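Local coordinates for hypothetical membrane protein (PDB 6JS9) that binds heme through an axial tyrosine in its N-terminal HtaA domain and probably passes it on within the corynebacterial heme-uptake machinery, at residues Ser100-Val105 and Asp128-Asp133; Gly11-Gly16 and Asp174-Ser179; Ile34-Gly39 and Gly70-Leu75; Ser135-Ala140 and Asp148-Thr153. All blocks are in the same frame, centred on the assembly; numbering follows the deposited sequence.

Contact 1: Ser100-Val105 and Asp128-Asp133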
# COMPACT_ATOMS: atom_id res chain seq x y z
N SER A 100 -5.38 -4.02 15.41
CA SER A 100 -5.82 -3.39 14.18
C SER A 100 -4.78 -2.41 13.67
O SER A 100 -4.04 -1.80 14.45
CB SER A 100 -7.14 -2.62 14.38
OG SER A 100 -8.23 -3.49 14.50
N ALA A 101 -4.75 -2.24 12.35
CA ALA A 101 -3.93 -1.23 11.71
C ALA A 101 -4.65 -0.71 10.47
O ALA A 101 -5.59 -1.33 9.97
CB ALA A 101 -2.54 -1.77 11.33
N GLN A 102 -4.19 0.45 9.99
CA GLN A 102 -4.61 1.00 8.71
C GLN A 102 -3.39 1.20 7.82
O GLN A 102 -2.32 1.59 8.30
CB GLN A 102 -5.32 2.33 8.90
CG GLN A 102 -6.60 2.18 9.67
CD GLN A 102 -7.30 3.48 9.86
OE1 GLN A 102 -6.73 4.44 10.39
NE2 GLN A 102 -8.56 3.55 9.42
N LEU A 103 -3.54 0.91 6.54
CA LEU A 103 -2.50 1.17 5.55
C LEU A 103 -2.86 2.46 4.82
O LEU A 103 -3.90 2.51 4.15
CB LEU A 103 -2.35 0.01 4.57
CG LEU A 103 -1.68 -1.26 5.06
CD1 LEU A 103 -1.79 -2.39 4.04
CD2 LEU A 103 -0.21 -1.00 5.39
N VAL A 104 -2.04 3.49 4.97
CA VAL A 104 -2.30 4.82 4.42
C VAL A 104 -1.28 5.11 3.33
O VAL A 104 -0.10 4.81 3.49
CB VAL A 104 -2.25 5.87 5.53
CG1 VAL A 104 -2.58 7.26 4.98
CG2 VAL A 104 -3.23 5.49 6.62
N VAL A 105 -1.75 5.67 2.21
CA VAL A 105 -0.89 5.97 1.07
C VAL A 105 -1.25 7.33 0.49
O VAL A 105 -2.34 7.87 0.72
CB VAL A 105 -1.00 4.91 -0.06
CG1 VAL A 105 -0.64 3.51 0.46
CG2 VAL A 105 -2.37 4.93 -0.68
N ASP A 128 -3.03 10.97 1.71
CA ASP A 128 -3.44 10.44 3.01
C ASP A 128 -4.73 9.62 2.92
O ASP A 128 -5.65 9.76 3.73
CB ASP A 128 -3.60 11.58 4.03
CG ASP A 128 -2.37 12.45 4.13
OD1 ASP A 128 -1.27 11.90 4.43
OD2 ASP A 128 -2.50 13.67 3.89
N ILE A 129 -4.80 8.76 1.92
CA ILE A 129 -5.96 7.92 1.71
C ILE A 129 -5.78 6.66 2.54
O ILE A 129 -4.75 5.99 2.43
CB ILE A 129 -6.14 7.57 0.22
CG1 ILE A 129 -6.30 8.84 -0.61
CG2 ILE A 129 -7.34 6.65 0.01
CD1 ILE A 129 -7.52 9.69 -0.26
N VAL A 130 -6.78 6.32 3.35
CA VAL A 130 -6.75 5.01 4.01
C VAL A 130 -7.14 3.97 2.96
O VAL A 130 -8.30 3.85 2.59
CB VAL A 130 -7.66 4.94 5.23
CG1 VAL A 130 -7.60 3.55 5.82
CG2 VAL A 130 -7.24 5.96 6.29
N LEU A 131 -6.15 3.20 2.51
CA LEU A 131 -6.38 2.24 1.43
C LEU A 131 -6.94 0.92 1.94
O LEU A 131 -7.73 0.28 1.23
CB LEU A 131 -5.05 2.00 0.70
CG LEU A 131 -5.07 1.07 -0.51
CD1 LEU A 131 -6.12 1.51 -1.52
CD2 LEU A 131 -3.68 0.99 -1.14
N ALA A 132 -6.54 0.48 3.13
CA ALA A 132 -6.94 -0.83 3.64
C ALA A 132 -6.95 -0.81 5.16
O ALA A 132 -6.14 -0.13 5.79
CB ALA A 132 -5.99 -1.94 3.15
N ASP A 133 -7.89 -1.58 5.72
CA ASP A 133 -7.90 -1.92 7.13
C ASP A 133 -7.22 -3.27 7.32
O ASP A 133 -7.41 -4.19 6.52
CB ASP A 133 -9.34 -2.00 7.66
CG ASP A 133 -9.99 -0.64 7.83
OD1 ASP A 133 -9.40 0.24 8.49
OD2 ASP A 133 -11.12 -0.45 7.31
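Backbone hydrogen bonds carry most of this antiparallel pairing between Ser100-Val105 and Asp128-Asp133, and their pattern is irregular. At one end Leu103 N gives a nearly straight bond (173°) to Ala132 O, in the plane of that carbonyl. Leu103 O is gripped twice: Leu131 N reaches it at 2.9 Å, almost along the C=O axis, and Ala132 N adds a weak bond of 3.5 Å. Two residues facing one define a classic beta bulge. At the other end Val105 N bonds Ile129 O, and Val105 O takes Ile129 N at 2.9 Å; Asp128, with positive phi (57°), shares the position opposite Val105, which makes a G1 bulge where the chain turns a corner.

Apolar packing occurs on both faces. On the face of Val104 and Val130, CG2 of Val104 meets CG2 of Val130 at 4.1 Å, the two branches crossing obliquely. On the other face Leu103 CD1 lies 4.3 Å from Ala132 CB. Leu131, the extra residue of the bulge, sends CD2 to 4.2 Å from Val105 CG2. Leu103 and Leu131 both continue from there onto Trp15.

Polar side chains come together beside Val130 by proximity only. Gln102, extended beyond CG, runs alongside Asp133, its amide within 8° of the carboxylate plane, with NE2 3.5 Å from Asp133 OD1; Val130 CG1 lies 3.7 Å from the same NE2.

The chemistry is therefore that of a sheet joined chiefly through its main chain: one good and one weak bond to Leu103 O accommodate the extra residue, and the buried leucines extend the join into the core.

Contact 2: Gly11-Gly16 and Asp174-Ser179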
# COMPACT_ATOMS: atom_id res chain seq x y z
N GLY A 11 13.59 -3.95 9.66
CA GLY A 11 12.49 -4.80 9.25
C GLY A 11 11.85 -4.26 7.99
O GLY A 11 12.39 -3.37 7.32
N SER A 12 10.67 -4.79 7.68
CA SER A 12 9.97 -4.34 6.48
C SER A 12 8.50 -4.72 6.55
O SER A 12 8.13 -5.75 7.11
CB SER A 12 10.59 -4.93 5.21
OG SER A 12 10.35 -6.33 5.15
N LEU A 13 7.67 -3.87 5.95
CA LEU A 13 6.32 -4.24 5.59
C LEU A 13 6.36 -4.91 4.22
O LEU A 13 6.89 -4.33 3.26
CB LEU A 13 5.40 -3.02 5.57
CG LEU A 13 4.05 -3.16 4.86
CD1 LEU A 13 3.16 -4.18 5.57
CD2 LEU A 13 3.36 -1.81 4.80
N ASN A 14 5.82 -6.12 4.14
CA ASN A 14 5.79 -6.91 2.91
C ASN A 14 4.34 -6.96 2.45
O ASN A 14 3.50 -7.58 3.11
CB ASN A 14 6.35 -8.31 3.13
CG ASN A 14 7.78 -8.31 3.60
OD1 ASN A 14 8.54 -7.37 3.36
ND2 ASN A 14 8.17 -9.38 4.28
N TRP A 15 4.04 -6.32 1.32
CA TRP A 15 2.65 -6.22 0.85
C TRP A 15 2.63 -5.79 -0.61
O TRP A 15 3.09 -4.68 -0.91
CB TRP A 15 1.86 -5.23 1.69
CG TRP A 15 0.38 -5.21 1.46
CD1 TRP A 15 -0.49 -6.25 1.62
CD2 TRP A 15 -0.43 -4.08 1.08
NE1 TRP A 15 -1.78 -5.84 1.34
CE2 TRP A 15 -1.77 -4.51 1.02
CE3 TRP A 15 -0.14 -2.74 0.78
CZ2 TRP A 15 -2.82 -3.66 0.67
CZ3 TRP A 15 -1.19 -1.89 0.44
CH2 TRP A 15 -2.50 -2.36 0.38
N GLY A 16 2.07 -6.62 -1.48
CA GLY A 16 1.99 -6.28 -2.89
C GLY A 16 0.59 -5.85 -3.32
O GLY A 16 0.19 -6.11 -4.45
N ASP A 174 -4.24 -8.54 -0.53
CA ASP A 174 -3.18 -9.43 -0.07
C ASP A 174 -3.05 -9.28 1.44
O ASP A 174 -3.25 -8.17 1.97
CB ASP A 174 -1.84 -9.11 -0.72
CG ASP A 174 -1.70 -9.67 -2.14
OD1 ASP A 174 -2.61 -10.36 -2.62
OD2 ASP A 174 -0.64 -9.42 -2.76
N PRO A 175 -2.76 -10.35 2.17
CA PRO A 175 -2.44 -10.19 3.59
C PRO A 175 -1.14 -9.42 3.76
O PRO A 175 -0.27 -9.42 2.89
CB PRO A 175 -2.31 -11.63 4.09
CG PRO A 175 -2.08 -12.45 2.86
CD PRO A 175 -2.84 -11.77 1.78
N THR A 176 -1.01 -8.73 4.89
CA THR A 176 0.25 -8.07 5.19
C THR A 176 1.21 -9.06 5.83
O THR A 176 0.80 -10.04 6.46
CB THR A 176 0.05 -6.85 6.10
OG1 THR A 176 -0.71 -7.23 7.26
CG2 THR A 176 -0.68 -5.73 5.36
N GLY A 177 2.50 -8.81 5.64
CA GLY A 177 3.53 -9.67 6.19
C GLY A 177 4.74 -8.86 6.61
O GLY A 177 4.85 -7.66 6.34
N GLY A 178 5.64 -9.55 7.30
CA GLY A 178 6.88 -8.96 7.75
C GLY A 178 6.86 -8.66 9.24
O GLY A 178 6.02 -9.14 10.00
N SER A 179 7.82 -7.83 9.65
CA SER A 179 7.99 -7.48 11.05
C SER A 179 8.91 -6.28 11.14
O SER A 179 9.74 -6.05 10.25
CB SER A 179 8.56 -8.65 11.86
OG SER A 179 9.94 -8.80 11.62
O HOH W 1 1.47 -9.28 -1.08
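Asp174 O is held by two donors, as is OD2 of the same residue. The carbonyl oxygen takes Trp15 NE1 at 2.8 Å within these segments, and Thr153 OG1 from strand 146-155. It lies only 5° out of the indole plane, so the ring meets it edge-on, but NE1 stands above the carbonyl plane and the N-H is bent to 143°. Pro175 O also sits at this edge, 3.4 Å from Trp15 CD1. With CG anti to the backbone N (chi1 -170°), the indole extends past Thr176 to Asp174, and Thr176 CG2 covers one face in a CH-pi contact, 4.1 Å from the centroid of the five-membered ring. Thr176 OG1 turns to another partner, Leu149 O.

In the Asp174 carboxylate, OD2 accepts from a water at 2.7 Å that itself accepts from Gly16 N, and it also forms a salt bridge with Arg22; OD1 receives Gln19 N. These donors would probably favour the charged form of the acid.

Further along, Asn14 N bonds Gly177 O at 2.9 Å, with Gly177 N returning to Asn14 O, and Ser12 N reaches Ser179 O while the reverse bond is weak. Ser12 OG donates to Asn14 OD1 at 2.7 Å, which turns OD1 toward Ser12 and leaves ND2 beside Gly178 CA. Gly11 and Gly178, both with positive phi, make CA-H...O contacts to Ser179 O and Ser12 O.

This antiparallel pair joins strand 11-14, near the N-terminus, to strand 177-183, near the C-terminus, within the curled HtaA sheet; the side chain of Asp174 is about 9 Å from the heme.

Contact 3: Ile34-Gly39 and Gly70-Leu75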
# COMPACT_ATOMS: atom_id res chain seq x y z
N ILE A 34 4.89 -2.91 -13.59
CA ILE A 34 4.99 -2.45 -12.20
C ILE A 34 6.43 -2.01 -11.96
O ILE A 34 7.36 -2.76 -12.28
CB ILE A 34 4.58 -3.54 -11.19
CG1 ILE A 34 3.18 -4.09 -11.49
CG2 ILE A 34 4.64 -2.99 -9.74
CD1 ILE A 34 2.76 -5.19 -10.51
N THR A 35 6.61 -0.82 -11.41
CA THR A 35 7.94 -0.29 -11.13
C THR A 35 8.02 0.19 -9.69
O THR A 35 7.19 1.01 -9.26
CB THR A 35 8.31 0.84 -12.09
OG1 THR A 35 8.09 0.41 -13.44
CG2 THR A 35 9.77 1.18 -11.96
N LEU A 36 9.00 -0.31 -8.95
CA LEU A 36 9.22 0.09 -7.57
C LEU A 36 10.31 1.16 -7.50
O LEU A 36 11.27 1.14 -8.27
CB LEU A 36 9.63 -1.11 -6.72
CG LEU A 36 8.65 -2.28 -6.73
CD1 LEU A 36 9.27 -3.43 -5.96
CD2 LEU A 36 7.31 -1.86 -6.14
N GLY A 37 10.15 2.10 -6.57
CA GLY A 37 11.14 3.13 -6.37
C GLY A 37 11.35 3.44 -4.91
O GLY A 37 10.70 2.86 -4.03
N ASP A 38 12.28 4.36 -4.66
CA ASP A 38 12.51 4.94 -3.33
C ASP A 38 12.81 3.89 -2.27
O ASP A 38 12.47 4.06 -1.10
CB ASP A 38 11.32 5.82 -2.91
CG ASP A 38 10.97 6.86 -3.95
OD1 ASP A 38 10.35 6.50 -4.97
OD2 ASP A 38 11.32 8.04 -3.78
N GLY A 39 13.46 2.78 -2.66
CA GLY A 39 13.90 1.78 -1.71
C GLY A 39 13.04 0.53 -1.61
O GLY A 39 13.48 -0.45 -0.99
N GLY A 70 9.51 3.94 0.03
CA GLY A 70 9.20 3.19 -1.17
C GLY A 70 8.01 3.74 -1.92
O GLY A 70 7.18 4.47 -1.38
N SER A 71 7.92 3.37 -3.20
CA SER A 71 6.77 3.72 -4.03
C SER A 71 6.51 2.58 -5.01
O SER A 71 7.40 1.77 -5.29
CB SER A 71 6.98 5.03 -4.79
OG SER A 71 8.07 4.89 -5.70
N VAL A 72 5.27 2.51 -5.51
CA VAL A 72 4.86 1.53 -6.51
C VAL A 72 4.16 2.27 -7.64
O VAL A 72 3.24 3.05 -7.37
CB VAL A 72 3.90 0.47 -5.95
CG1 VAL A 72 3.72 -0.66 -6.95
CG2 VAL A 72 4.38 -0.05 -4.59
N HIS A 73 4.58 2.02 -8.88
CA HIS A 73 4.02 2.70 -10.05
C HIS A 73 3.38 1.66 -10.98
O HIS A 73 4.09 0.88 -11.62
CB HIS A 73 5.08 3.50 -10.79
CG HIS A 73 4.54 4.32 -11.91
ND1 HIS A 73 5.33 4.85 -12.91
CD2 HIS A 73 3.27 4.71 -12.19
CE1 HIS A 73 4.58 5.52 -13.76
NE2 HIS A 73 3.33 5.46 -13.34
N PHE A 74 2.04 1.68 -11.06
CA PHE A 74 1.29 0.79 -11.94
C PHE A 74 0.99 1.49 -13.27
O PHE A 74 0.48 2.61 -13.29
CB PHE A 74 -0.03 0.36 -11.31
CG PHE A 74 0.10 -0.30 -9.97
CD1 PHE A 74 0.48 -1.63 -9.87
CD2 PHE A 74 -0.17 0.41 -8.81
CE1 PHE A 74 0.61 -2.24 -8.61
CE2 PHE A 74 -0.07 -0.20 -7.56
CZ PHE A 74 0.31 -1.53 -7.47
N LEU A 75 1.27 0.80 -14.37
CA LEU A 75 0.95 1.26 -15.71
C LEU A 75 0.11 0.20 -16.40
O LEU A 75 0.41 -0.99 -16.29
CB LEU A 75 2.21 1.52 -16.55
CG LEU A 75 3.08 2.73 -16.22
CD1 LEU A 75 4.35 2.72 -17.06
CD2 LEU A 75 2.31 4.05 -16.42
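A regular antiparallel strand pair joins Ile34-Gly39 to Gly70-Leu75: strand 33-37, which follows helix 19-26 with its axial heme ligand Tyr24, runs against the long strand 63-79 of the curled HtaA sheet. Four main-chain bonds establish the register. Thr35 and His73 exchange a pair: Thr35 N lies on a lone pair of His73 O, and His73 N returns to Thr35 O at 2.8 Å. Gly37 and Ser71 exchange the second pair, with both donors standing well above the planes of the carbonyls they meet.

Ile34, Leu36, Val72 and Phe74 share the apolar face and lie side by side. Ile34 CG2, anti to its backbone N, touches Val72 CG1 at 3.7 Å, while its other branch places CG1 at 4.0 Å from Phe74 CD1. Leu36 CD2 comes to 3.8 Å from Val72 CG2. Val72 CG1 also rests over the rim of one Phe74 ring face, so it touches both Ile34 and that ring. Ile34 packs on Arg22, Ile25 and Gln26 of the helix, and Phe47 covers Ile34, Leu36 and Val72. Phe74 meets Phe21 edge-to-face; the side chain of Phe74 is about 8 Å from the heme.

On the reverse face the His73 ring leads away to Asp86, whose OD1 is hydrogen-bonded to NE2. At the end of the pair the chain turns through Asp38 (phi 57°), and Ser71 OG donates to Asp38 OD1 at 2.9 Å, approaching 28° out of the carboxylate plane.

Contact 4: Ser135-Ala140 and Asp148-Thr153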
# COMPACT_ATOMS: atom_id res chain seq x y z
N SER A 135 -6.27 -6.52 9.94
CA SER A 135 -6.52 -7.29 11.16
C SER A 135 -5.25 -8.06 11.46
O SER A 135 -4.95 -9.07 10.81
CB SER A 135 -7.73 -8.20 10.99
OG SER A 135 -8.86 -7.45 10.55
N LEU A 136 -4.49 -7.57 12.43
CA LEU A 136 -3.18 -8.13 12.74
C LEU A 136 -3.31 -9.45 13.49
O LEU A 136 -4.19 -9.60 14.34
CB LEU A 136 -2.37 -7.14 13.57
CG LEU A 136 -1.99 -5.85 12.84
CD1 LEU A 136 -1.50 -4.82 13.84
CD2 LEU A 136 -0.94 -6.12 11.79
N ASN A 137 -2.40 -10.39 13.18
CA ASN A 137 -2.35 -11.66 13.91
C ASN A 137 -2.05 -11.46 15.40
O ASN A 137 -2.58 -12.19 16.25
CB ASN A 137 -1.28 -12.58 13.30
CG ASN A 137 -1.60 -13.00 11.87
OD1 ASN A 137 -2.75 -12.90 11.42
ND2 ASN A 137 -0.59 -13.47 11.14
N SER A 138 -1.18 -10.51 15.74
CA SER A 138 -0.85 -10.20 17.12
C SER A 138 -1.01 -8.70 17.38
O SER A 138 -0.90 -7.89 16.46
CB SER A 138 0.60 -10.61 17.48
OG SER A 138 0.81 -12.00 17.25
N ALA A 139 -1.26 -8.35 18.63
CA ALA A 139 -1.39 -6.94 18.98
C ALA A 139 -0.04 -6.25 18.82
O ALA A 139 0.99 -6.76 19.26
CB ALA A 139 -1.89 -6.78 20.42
N ALA A 140 -0.06 -5.07 18.20
CA ALA A 140 1.14 -4.25 18.17
C ALA A 140 1.43 -3.69 19.56
O ALA A 140 0.52 -3.18 20.24
CB ALA A 140 0.99 -3.12 17.15
N ASP A 148 4.99 -7.72 14.84
CA ASP A 148 4.66 -8.60 13.73
C ASP A 148 3.60 -7.93 12.86
O ASP A 148 2.51 -7.60 13.35
CB ASP A 148 4.18 -9.95 14.27
CG ASP A 148 3.98 -10.99 13.18
OD1 ASP A 148 4.08 -10.64 11.98
OD2 ASP A 148 3.72 -12.16 13.53
N LEU A 149 3.92 -7.70 11.59
CA LEU A 149 3.03 -7.03 10.65
C LEU A 149 2.07 -7.98 9.95
O LEU A 149 1.30 -7.53 9.09
CB LEU A 149 3.85 -6.25 9.61
CG LEU A 149 4.77 -5.15 10.16
CD1 LEU A 149 5.58 -4.49 9.07
CD2 LEU A 149 4.00 -4.10 10.95
N SER A 150 2.10 -9.27 10.29
CA SER A 150 1.27 -10.26 9.61
C SER A 150 -0.20 -10.10 9.97
O SER A 150 -0.56 -10.00 11.15
CB SER A 150 1.75 -11.66 9.96
OG SER A 150 3.11 -11.83 9.61
N GLY A 151 -1.06 -10.08 8.95
CA GLY A 151 -2.49 -9.96 9.15
C GLY A 151 -3.22 -9.95 7.82
O GLY A 151 -2.62 -10.00 6.75
N THR A 152 -4.55 -9.90 7.91
CA THR A 152 -5.43 -9.85 6.75
C THR A 152 -5.90 -8.42 6.52
O THR A 152 -5.93 -7.61 7.45
CB THR A 152 -6.63 -10.78 6.92
OG1 THR A 152 -7.32 -10.43 8.13
CG2 THR A 152 -6.18 -12.23 7.00
N THR A 153 -6.28 -8.12 5.27
CA THR A 153 -6.56 -6.76 4.84
C THR A 153 -7.87 -6.67 4.09
O THR A 153 -8.20 -7.56 3.29
CB THR A 153 -5.46 -6.22 3.93
OG1 THR A 153 -5.48 -6.94 2.69
CG2 THR A 153 -4.09 -6.38 4.57
O HOH W 2 0.60 -9.51 13.58
O HOH W 3 1.54 -6.70 15.82
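Ser150 O takes two bonds, one from the opposite segment and one from water: Asn137 N reaches it at 2.8 Å along an almost perfectly straight bond (177°) in the carbonyl plane, and a water donates the second. The Asn137 side chain, CG anti to its own carbonyl carbon, folds back over the same peptide, bringing ND2 to 3.2 Å from Ser150 CB. Leu136 adds a CA-H...O contact to Ser150 O and sends CD2 to 3.8 Å from Leu149 O.

The water at Ser150 O also donates to Asp148 O and accepts from Ser138 N. A second water donates to both Ser138 O and Asp148 O, so two waters link the segments beyond the last direct bond.

These segments belong to the beta hairpin of strands 129-136 and 146-155. Within them the bridges reduce to two, and the hairpin's pairing continues beyond, through Asp133. Ser135 N meets Thr152 O at 2.7 Å, nearly along the C=O axis, and Thr152 N returns to Ser135 O from above the carbonyl plane. One step on, at the non-hydrogen-bonded pair, the CA atoms of Leu136 and Gly151 approach to 4.1 Å, a closeness that uses the glycine's lack of a side chain.

Asp148 starts an Asx turn, its OD1 accepting from Ser150 N at 2.9 Å from above the carboxylate plane. Ser150 OG donates to the same oxygen on its syn lone pair, so two bonds fix the rotation of the Asp148 carboxylate, which chi1 (-173°) sets anti to the backbone N.

How the contacts relate
All four contacts pair strands of one curled antiparallel sheet. Contact 2 joins strands near the two chain ends, and the other three fall between its segments in sequence, closing one after another: contact 3, contact 1, contact 4. Contacts 1 and 4 share strand 129-136, with centres about 13 Å apart. Strand 146-155 carries the pairing on to 177-183, so contact 4 lies beside contact 2, about 10 Å between centres. Contact 1 meets contact 2 where Leu103 packs on Leu13 and Thr176. Contact 3 lies across the chain's centre from contact 4, about 24 Å between centres. The side chains of Leu131, Asp174 and Phe74 lie about 8 to 10 Å from the heme, consistent with these pairings framing the region behind its pocket.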